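PDB 2QTD: uncharacterized protein MJ0327 from Methanocaldococcus jannaschii DSM 2661, which is of unknown function but belongs to the dinitrogenase iron-molybdenum cofactor family and has a ribonuclease H-like fold, consistent with a part in handling that cofactor. Local coordinates for residues V7-D12 against A59-N64; D22-L27 against V41-E46; H81-D86 against G97-I102. All blocks are in the same frame, centred on the assembly; numbering follows the deposited sequence.

Contacts 1 and 2 lie within one mixed sheet with the strand order 35-43, 25-32, 5-11, 59-62, 78-81, and contact 3 at the end of its edge strand 78-81. Contact 1 joins strands 5-11 and 59-62 near the centre of the chain. Contact 2 ties the hairpin strands 25-32 and 35-43 and is nested, along the chain, inside the loop that contact 1 closes; their centres are about 10 Å apart, bridged by backbone bonds between strands 5-11 and 25-32. Contact 3 follows later, its centre about 9 Å from that of contact 1 and linked to it by the Lys63-Asp85 salt bridge. The centres of contacts 2 and 3 lie about 19 Å apart, on opposite sides of the ribonuclease H-like fold.

Contact 1 (V7-D12 against A59-N64); sequences VAISMD and AIICKN
Val7 and Ile61 meet on one face of the sheet: Val7 CG1 comes within 3.8 Å of Ile61 CG1, the two side chains crossing at a slant. Val7 holds CG1 anti to its backbone N (chi1 -176°), and this puts the methyl against both Ile61 and the carbonyl oxygen of Ala59. Further along the same face, Ile9 CD1 approaches Ile61 CD1 at 4.2 Å. Helix 87-95 packs on this side, Phe94 against Val7 and Ile91 against Ile9. On the other face Ala8 CB faces Ile60 CG1 at a looser 4.4 Å, while Ile60 CG2 rests near Ala8 O. These are the inner parallel strands of a ribonuclease H-like sheet, 5-11 beside 59-62, reached through the hairpin 25-43 and helix 46-54. Three backbone bonds hold the register: Ala8 N to Ala59 O, Ile61 N to Ala8 O at 2.8 Å, and Ser10 N to Ile61 O, the last stretched to 3.2 Å. Beyond them the strands part, the CA atoms of Ser10 and Cys62 standing 5.5 Å from each other. Ser10 OG sits between its own backbone N and carbonyl carbon (chi1 61°), bringing it to 3.4 Å from Cys62 CB. Ser10 OG is hydrogen-bonded to a water at 2.8 Å, which also accepts the N-H of Lys63 and so bridges the diverging ends. The Lys63 ammonium itself goes to Asp85.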
loop_
_atom_site.group_PDB
_atom_site.type_symbol
_atom_site.label_atom_id
_atom_site.label_comp_id
_atom_site.label_asym_id
_atom_site.label_seq_id
_atom_site.Cartn_x
_atom_site.Cartn_y
_atom_site.Cartn_z
ATOM N N VAL A 7 0.268 2.897 5.989
ATOM C CA VAL A 7 0.509 2.574 4.574
ATOM C C VAL A 7 -0.081 1.209 4.283
ATOM O O VAL A 7 0.144 0.243 5.029
ATOM C CB VAL A 7 2.004 2.576 4.219
ATOM C CG1 VAL A 7 2.195 2.330 2.702
ATOM C CG2 VAL A 7 2.708 3.906 4.709
ATOM N N ALA A 8 -0.871 1.138 3.234
ATOM C CA ALA A 8 -1.363 -0.190 2.724
ATOM C C ALA A 8 -0.514 -0.726 1.546
ATOM O O ALA A 8 -0.275 -0.031 0.564
ATOM C CB ALA A 8 -2.848 -0.098 2.364
ATOM N N ILE A 9 -0.082 -1.968 1.663
ATOM C CA ILE A 9 0.754 -2.644 0.635
ATOM C C ILE A 9 0.029 -3.835 0.075
ATOM O O ILE A 9 -0.404 -4.732 0.831
ATOM C CB ILE A 9 2.121 -3.079 1.206
ATOM C CG1 ILE A 9 2.720 -1.906 2.001
ATOM C CG2 ILE A 9 3.020 -3.637 0.042
ATOM C CD1 ILE A 9 4.042 -2.099 2.610
ATOM N N SER A 10 -0.038 -3.915 -1.259
ATOM C CA SER A 10 -0.739 -5.025 -1.915
ATOM C C SER A 10 0.185 -6.251 -1.924
ATOM O O SER A 10 1.225 -6.241 -2.560
ATOM C CB SER A 10 -1.092 -4.571 -3.313
ATOM O OG SER A 10 0.070 -4.256 -4.055
HETATM N N MSE A 11 -0.220 -7.298 -1.204
HETATM C CA MSE A 11 0.634 -8.471 -0.952
HETATM C C MSE A 11 0.107 -9.800 -1.506
HETATM O O MSE A 11 -1.078 -10.132 -1.422
HETATM C CB MSE A 11 0.879 -8.651 0.558
HETATM C CG MSE A 11 1.687 -7.526 1.206
HETATM SE SE MSE A 11 3.509 -7.486 0.512
HETATM C CE MSE A 11 4.175 -9.332 0.909
ATOM N N ASP A 12 1.025 -10.582 -2.079
ATOM C CA ASP A 12 0.831 -12.045 -2.235
ATOM C C ASP A 12 1.532 -12.731 -1.054
ATOM O O ASP A 12 2.213 -12.081 -0.268
ATOM C CB ASP A 12 1.413 -12.542 -3.555
ATOM C CG ASP A 12 0.561 -12.172 -4.761
ATOM O OD1 ASP A 12 -0.616 -11.763 -4.633
ATOM O OD2 ASP A 12 1.076 -12.334 -5.862
ATOM N N ALA A 59 -1.329 6.281 2.512
ATOM C CA ALA A 59 -0.596 5.960 1.296
ATOM C C ALA A 59 -0.835 4.517 0.953
ATOM O O ALA A 59 -1.148 3.707 1.869
ATOM C CB ALA A 59 0.893 6.212 1.517
ATOM N N ILE A 60 -0.712 4.186 -0.347
ATOM C CA ILE A 60 -0.714 2.820 -0.859
ATOM C C ILE A 60 0.618 2.567 -1.567
ATOM O O ILE A 60 1.098 3.474 -2.249
ATOM C CB ILE A 60 -1.916 2.588 -1.834
ATOM C CG1 ILE A 60 -3.238 2.534 -1.092
ATOM C CG2 ILE A 60 -1.749 1.287 -2.655
ATOM C CD1 ILE A 60 -4.527 2.744 -1.979
ATOM N N ILE A 61 1.171 1.355 -1.441
ATOM C CA ILE A 61 2.321 0.856 -2.233
ATOM C C ILE A 61 1.793 -0.316 -3.018
ATOM O O ILE A 61 1.246 -1.246 -2.451
ATOM C CB ILE A 61 3.530 0.511 -1.407
ATOM C CG1 ILE A 61 4.025 1.711 -0.624
ATOM C CG2 ILE A 61 4.656 -0.057 -2.266
ATOM C CD1 ILE A 61 5.151 1.323 0.376
ATOM N N CYS A 62 1.923 -0.216 -4.343
ATOM C CA CYS A 62 1.558 -1.283 -5.265
ATOM C C CYS A 62 2.384 -1.176 -6.556
ATOM O O CYS A 62 3.086 -0.223 -6.770
ATOM C CB CYS A 62 0.062 -1.229 -5.580
ATOM S SG CYS A 62 -0.462 0.287 -6.486
ATOM N N LYS A 63 2.310 -2.216 -7.366
ATOM C CA LYS A 63 3.000 -2.254 -8.642
ATOM C C LYS A 63 2.128 -1.739 -9.747
ATOM O O LYS A 63 2.643 -1.131 -10.678
ATOM C CB LYS A 63 3.469 -3.658 -8.962
ATOM C CG LYS A 63 4.566 -4.191 -8.080
ATOM C CD LYS A 63 5.073 -5.496 -8.640
ATOM C CE LYS A 63 6.115 -6.194 -7.789
ATOM N NZ LYS A 63 6.629 -7.406 -8.500
ATOM N N ASN A 64 0.849 -2.074 -9.707
ATOM C CA ASN A 64 -0.153 -1.656 -10.710
ATOM C C ASN A 64 -1.449 -1.446 -10.001
ATOM O O ASN A 64 -1.662 -2.042 -8.953
ATOM C CB ASN A 64 -0.419 -2.728 -11.743
ATOM C CG ASN A 64 0.687 -2.884 -12.738
ATOM O OD1 ASN A 64 0.917 -2.001 -13.570
ATOM N ND2 ASN A 64 1.368 -4.022 -12.685
HETATM O O HOH W 1 0.690 -4.533 -6.737
#

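Contact 2 (D22-L27 against V41-E46); sequences DCKYFL and VIFNDE
Tyr25, Phe26 and Leu27 run antiparallel to Phe43, Ile42 and Val41, the short strand axes at 158°, with Phe26 and Ile42 forming the hydrogen-bonded pair through Phe26 N to Ile42 O and Ile42 N to Phe26 O. On the Tyr25 face, the tyrosine ring meets Val41 through Tyr25 CD2, 3.7 Å from Val41 CG1. That same methyl sits over one face of the Phe43 ring, displaced toward its rim. Phe43 CD1 touches Tyr25 CB at 3.8 Å, and the carbonyl oxygen of Lys24 lies at the ring edge. The opposite face carries Phe26, whose CZ comes to 3.5 Å from Asn44 OD1, the ring and amide planes 58° apart; Phe20 and Ile52 pack on this ring too. Asn44 grips the residues leading into strand 25-32 twice. Asn44 N reaches Lys24 O at 3.0 Å in a nearly straight bond, from above the carbonyl plane. Asn44 ND2 bonds to Cys23 O, also at 3.0 Å, with that oxygen in the amide plane. Asn44 CG stands anti to its backbone N (chi1 -174°), and ND2 completes the reach from there; OD1 takes Lys49 NZ, and ND2 also bonds Glu21 O. Lys24 and Tyr25 form a classic beta bulge against Met11 of strand 5-11. Asn44 centres an inverse gamma turn at the open end of the beta hairpin 25-32/35-43, just before helix 46-54, which Asp45 N-caps.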
loop_
_atom_site.group_PDB
_atom_site.type_symbol
_atom_site.label_atom_id
_atom_site.label_comp_id
_atom_site.label_asym_id
_atom_site.label_seq_id
_atom_site.Cartn_x
_atom_site.Cartn_y
_atom_site.Cartn_z
ATOM N N ASP A 22 -5.198 -7.839 -7.775
ATOM C CA ASP A 22 -4.963 -9.275 -7.769
ATOM C C ASP A 22 -4.389 -9.821 -6.455
ATOM O O ASP A 22 -4.265 -11.045 -6.297
ATOM C CB ASP A 22 -4.120 -9.676 -9.001
ATOM C CG ASP A 22 -2.617 -9.813 -8.735
ATOM O OD1 ASP A 22 -2.004 -8.982 -8.089
ATOM O OD2 ASP A 22 -2.016 -10.783 -9.241
ATOM N N CYS A 23 -4.051 -8.931 -5.520
ATOM C CA CYS A 23 -3.367 -9.369 -4.296
ATOM C C CYS A 23 -4.186 -10.355 -3.457
ATOM O O CYS A 23 -5.419 -10.448 -3.575
ATOM C CB CYS A 23 -2.891 -8.197 -3.456
ATOM S SG CYS A 23 -4.124 -7.175 -2.681
ATOM N N LYS A 24 -3.472 -11.150 -2.681
ATOM C CA LYS A 24 -4.135 -12.009 -1.672
ATOM C C LYS A 24 -4.640 -11.193 -0.509
ATOM O O LYS A 24 -5.753 -11.414 -0.002
ATOM C CB LYS A 24 -3.181 -13.142 -1.233
ATOM C CG LYS A 24 -3.720 -14.080 -0.138
ATOM C CD LYS A 24 -4.938 -14.898 -0.635
ATOM C CE LYS A 24 -5.692 -15.635 0.506
ATOM N NZ LYS A 24 -6.763 -16.513 -0.066
ATOM N N TYR A 25 -3.829 -10.223 -0.068
ATOM C CA TYR A 25 -4.169 -9.385 1.099
ATOM C C TYR A 25 -3.466 -8.055 1.009
ATOM O O TYR A 25 -2.504 -7.925 0.237
ATOM C CB TYR A 25 -3.845 -10.072 2.443
ATOM C CG TYR A 25 -2.364 -10.241 2.743
ATOM C CD1 TYR A 25 -1.660 -11.285 2.199
ATOM C CD2 TYR A 25 -1.676 -9.391 3.593
ATOM C CE1 TYR A 25 -0.284 -11.470 2.470
ATOM C CE2 TYR A 25 -0.300 -9.571 3.859
ATOM C CZ TYR A 25 0.373 -10.607 3.302
ATOM O OH TYR A 25 1.714 -10.828 3.542
ATOM N N PHE A 26 -3.988 -7.076 1.770
ATOM C CA PHE A 26 -3.393 -5.772 2.024
ATOM C C PHE A 26 -2.711 -5.859 3.370
ATOM O O PHE A 26 -3.314 -6.315 4.379
ATOM C CB PHE A 26 -4.436 -4.664 2.048
ATOM C CG PHE A 26 -5.312 -4.653 0.839
ATOM C CD1 PHE A 26 -4.802 -4.200 -0.370
ATOM C CD2 PHE A 26 -6.622 -5.070 0.918
ATOM C CE1 PHE A 26 -5.623 -4.193 -1.509
ATOM C CE2 PHE A 26 -7.453 -5.052 -0.213
ATOM C CZ PHE A 26 -6.944 -4.620 -1.411
ATOM N N LEU A 27 -1.414 -5.567 3.371
ATOM C CA LEU A 27 -0.651 -5.373 4.597
ATOM C C LEU A 27 -0.780 -3.905 5.044
ATOM O O LEU A 27 -0.338 -2.985 4.327
ATOM C CB LEU A 27 0.803 -5.790 4.392
ATOM C CG LEU A 27 1.751 -5.646 5.615
ATOM C CD1 LEU A 27 1.341 -6.639 6.713
ATOM C CD2 LEU A 27 3.161 -5.939 5.192
ATOM N N VAL A 41 -3.146 -7.796 8.601
ATOM C CA VAL A 41 -3.602 -8.380 7.338
ATOM C C VAL A 41 -5.080 -8.121 7.111
ATOM O O VAL A 41 -5.908 -8.402 7.990
ATOM C CB VAL A 41 -3.362 -9.864 7.388
ATOM C CG1 VAL A 41 -3.993 -10.580 6.199
ATOM C CG2 VAL A 41 -1.854 -10.106 7.505
ATOM N N ILE A 42 -5.401 -7.588 5.942
ATOM C CA ILE A 42 -6.796 -7.471 5.477
ATOM C C ILE A 42 -6.899 -8.282 4.173
ATOM O O ILE A 42 -6.300 -7.918 3.162
ATOM C CB ILE A 42 -7.256 -6.002 5.273
ATOM C CG1 ILE A 42 -7.230 -5.161 6.583
ATOM C CG2 ILE A 42 -8.665 -5.986 4.668
ATOM C CD1 ILE A 42 -7.721 -3.712 6.447
ATOM N N PHE A 43 -7.652 -9.376 4.190
ATOM C CA PHE A 43 -7.792 -10.179 2.950
ATOM C C PHE A 43 -8.508 -9.407 1.855
ATOM O O PHE A 43 -9.377 -8.601 2.138
ATOM C CB PHE A 43 -8.414 -11.543 3.248
ATOM C CG PHE A 43 -7.479 -12.454 3.989
ATOM C CD1 PHE A 43 -6.278 -12.843 3.407
ATOM C CD2 PHE A 43 -7.760 -12.859 5.295
ATOM C CE1 PHE A 43 -5.390 -13.669 4.065
ATOM C CE2 PHE A 43 -6.874 -13.685 5.998
ATOM C CZ PHE A 43 -5.676 -14.081 5.394
ATOM N N ASN A 44 -8.057 -9.574 0.616
ATOM C CA ASN A 44 -8.638 -8.897 -0.541
ATOM C C ASN A 44 -9.881 -9.661 -1.036
ATOM O O ASN A 44 -9.902 -10.201 -2.148
ATOM C CB ASN A 44 -7.591 -8.800 -1.643
ATOM C CG ASN A 44 -8.059 -7.994 -2.829
ATOM O OD1 ASN A 44 -9.000 -7.168 -2.727
ATOM N ND2 ASN A 44 -7.405 -8.211 -3.956
ATOM N N ASP A 45 -10.913 -9.697 -0.196
ATOM C CA ASP A 45 -12.207 -10.299 -0.560
ATOM C C ASP A 45 -13.223 -9.160 -0.570
ATOM O O ASP A 45 -12.825 -8.009 -0.423
ATOM C CB ASP A 45 -12.567 -11.494 0.337
ATOM C CG ASP A 45 -12.620 -11.169 1.831
ATOM O OD1 ASP A 45 -12.717 -9.998 2.199
ATOM O OD2 ASP A 45 -12.550 -12.116 2.647
ATOM N N GLU A 46 -14.506 -9.457 -0.784
ATOM C CA GLU A 46 -15.546 -8.406 -0.834
ATOM C C GLU A 46 -15.543 -7.509 0.426
ATOM O O GLU A 46 -15.593 -6.286 0.322
ATOM C CB GLU A 46 -16.939 -9.006 -1.068
#

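Contact 3 (H81-D86 against G97-I102); sequences HAEGDD and GELSKI
His81 N donates to Ser100 O at 2.8 Å, nearly in line with the carbonyl, and this is the one direct hydrogen bond between the segments. It joins the end of edge strand 78-81 to the chain that returns after helix 87-95, a helix opened by the N-cap Asp86 and closed by a Schellman motif at Gly97. The close packing lies around the backbone of His81. Leu99 CD2 presses to 3.5 Å from His81 O, and the leucine also reaches inward to Ile61 and Asn90. Beyond Ser100 along the chain, Ile102 CG1 meets His81 CB at 4.0 Å. Ile102 CD1 lies at the edge of the imidazole. Glu83 marks the change to the solvent side. Glu83 CG and Glu83 CD each lie 3.8 Å from Leu99 CD2, the two side chains lying alongside with their ends pointing opposite ways. Glu83 CD stands anti to CB (chi2 178°) beside the leucine methyl, and the carboxylate oxygens make their hydrogen bonds toward the other segment through water. One water links Glu83 OE1 to Glu98 O; a second donates to Glu83 OE2 and, at longer range, to Glu98 O, and is hydrogen-bonded to Ser100 OG. The third donates to both His81 O and Glu83 OE2, 2.7 Å from the latter, and takes the N-H of Ser100 at 2.9 Å from Ser100 N.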
loop_
_atom_site.group_PDB
_atom_site.type_symbol
_atom_site.label_atom_id
_atom_site.label_comp_id
_atom_site.label_asym_id
_atom_site.label_seq_id
_atom_site.Cartn_x
_atom_site.Cartn_y
_atom_site.Cartn_z
ATOM N N HIS A 81 4.637 3.641 -6.317
ATOM C CA HIS A 81 4.982 2.468 -7.104
ATOM C C HIS A 81 6.088 1.654 -6.432
ATOM O O HIS A 81 7.171 2.173 -6.122
ATOM C CB HIS A 81 5.455 2.892 -8.492
ATOM C CG HIS A 81 5.612 1.729 -9.422
ATOM N ND1 HIS A 81 6.849 1.255 -9.808
ATOM C CD2 HIS A 81 4.698 0.934 -10.010
ATOM C CE1 HIS A 81 6.681 0.209 -10.602
ATOM N NE2 HIS A 81 5.386 -0.009 -10.735
ATOM N N ALA A 82 5.795 0.391 -6.147
ATOM C CA ALA A 82 6.784 -0.542 -5.614
ATOM C C ALA A 82 7.893 -0.832 -6.582
ATOM O O ALA A 82 7.661 -0.861 -7.798
ATOM C CB ALA A 82 6.136 -1.844 -5.212
ATOM N N GLU A 83 9.099 -1.033 -6.035
ATOM C CA GLU A 83 10.287 -1.379 -6.807
ATOM C C GLU A 83 10.770 -2.766 -6.399
ATOM O O GLU A 83 11.287 -2.952 -5.300
ATOM C CB GLU A 83 11.360 -0.325 -6.566
ATOM C CG GLU A 83 10.841 1.069 -7.015
ATOM C CD GLU A 83 11.819 2.190 -6.767
ATOM O OE1 GLU A 83 12.943 1.955 -6.275
ATOM O OE2 GLU A 83 11.438 3.337 -7.093
ATOM N N GLY A 84 10.551 -3.730 -7.279
ATOM C CA GLY A 84 10.724 -5.135 -6.974
ATOM C C GLY A 84 9.694 -5.750 -6.041
ATOM O O GLY A 84 8.674 -5.162 -5.745
ATOM N N ASP A 85 10.032 -6.934 -5.557
ATOM C CA ASP A 85 9.122 -7.892 -4.866
ATOM C C ASP A 85 9.138 -7.811 -3.331
ATOM O O ASP A 85 8.253 -8.374 -2.662
ATOM C CB ASP A 85 9.559 -9.347 -5.235
ATOM C CG ASP A 85 9.129 -9.785 -6.618
ATOM O OD1 ASP A 85 8.319 -9.110 -7.281
ATOM O OD2 ASP A 85 9.609 -10.856 -7.053
ATOM N N ASP A 86 10.140 -7.143 -2.756
ATOM C CA ASP A 86 10.454 -7.289 -1.328
ATOM C C ASP A 86 9.772 -6.163 -0.537
ATOM O O ASP A 86 10.089 -4.984 -0.703
ATOM C CB ASP A 86 11.985 -7.296 -1.159
ATOM C CG ASP A 86 12.427 -7.584 0.252
ATOM O OD1 ASP A 86 12.015 -6.899 1.190
ATOM O OD2 ASP A 86 13.278 -8.480 0.414
ATOM N N GLY A 97 11.914 8.315 1.283
ATOM C CA GLY A 97 11.426 9.251 0.314
ATOM C C GLY A 97 11.799 8.921 -1.118
ATOM O O GLY A 97 11.704 9.803 -1.977
ATOM N N GLU A 98 12.125 7.643 -1.387
ATOM C CA GLU A 98 12.695 7.162 -2.655
ATOM C C GLU A 98 11.775 6.427 -3.645
ATOM O O GLU A 98 12.217 6.086 -4.742
ATOM C CB GLU A 98 13.935 6.310 -2.350
ATOM C CG GLU A 98 14.989 7.125 -1.615
ATOM C CD GLU A 98 16.336 6.468 -1.482
ATOM O OE1 GLU A 98 16.546 5.373 -2.045
ATOM O OE2 GLU A 98 17.194 7.072 -0.796
ATOM N N LEU A 99 10.499 6.257 -3.308
ATOM C CA LEU A 99 9.449 5.724 -4.214
ATOM C C LEU A 99 8.754 6.840 -4.961
ATOM O O LEU A 99 8.474 7.968 -4.419
ATOM C CB LEU A 99 8.389 4.882 -3.455
ATOM C CG LEU A 99 8.854 3.590 -2.783
ATOM C CD1 LEU A 99 7.636 2.835 -2.159
ATOM C CD2 LEU A 99 9.680 2.636 -3.708
ATOM N N SER A 100 8.467 6.513 -6.206
ATOM C CA SER A 100 7.758 7.410 -7.121
ATOM C C SER A 100 6.258 7.341 -6.914
ATOM O O SER A 100 5.703 6.266 -6.600
ATOM C CB SER A 100 8.083 7.021 -8.533
ATOM O OG SER A 100 9.423 7.246 -8.729
ATOM N N LYS A 101 5.609 8.493 -7.051
ATOM C CA LYS A 101 4.168 8.645 -6.879
ATOM C C LYS A 101 3.495 8.395 -8.223
ATOM O O LYS A 101 3.881 8.979 -9.256
ATOM C CB LYS A 101 3.882 10.061 -6.320
ATOM C CG LYS A 101 2.450 10.337 -5.885
ATOM C CD LYS A 101 2.345 11.738 -5.250
ATOM C CE LYS A 101 0.953 11.987 -4.707
ATOM N NZ LYS A 101 0.896 13.310 -3.968
ATOM N N ILE A 102 2.506 7.510 -8.230
ATOM C CA ILE A 102 1.803 7.172 -9.459
ATOM C C ILE A 102 0.919 8.339 -9.859
ATOM O O ILE A 102 0.151 8.845 -9.061
ATOM C CB ILE A 102 0.998 5.865 -9.299
ATOM C CG1 ILE A 102 1.936 4.669 -9.069
ATOM C CG2 ILE A 102 0.055 5.668 -10.556
ATOM C CD1 ILE A 102 1.257 3.318 -8.705
HETATM O O HOH W 2 8.830 3.855 -7.231
HETATM O O HOH W 3 11.686 5.812 -7.942
HETATM O O HOH W 4 14.035 4.312 -5.723
#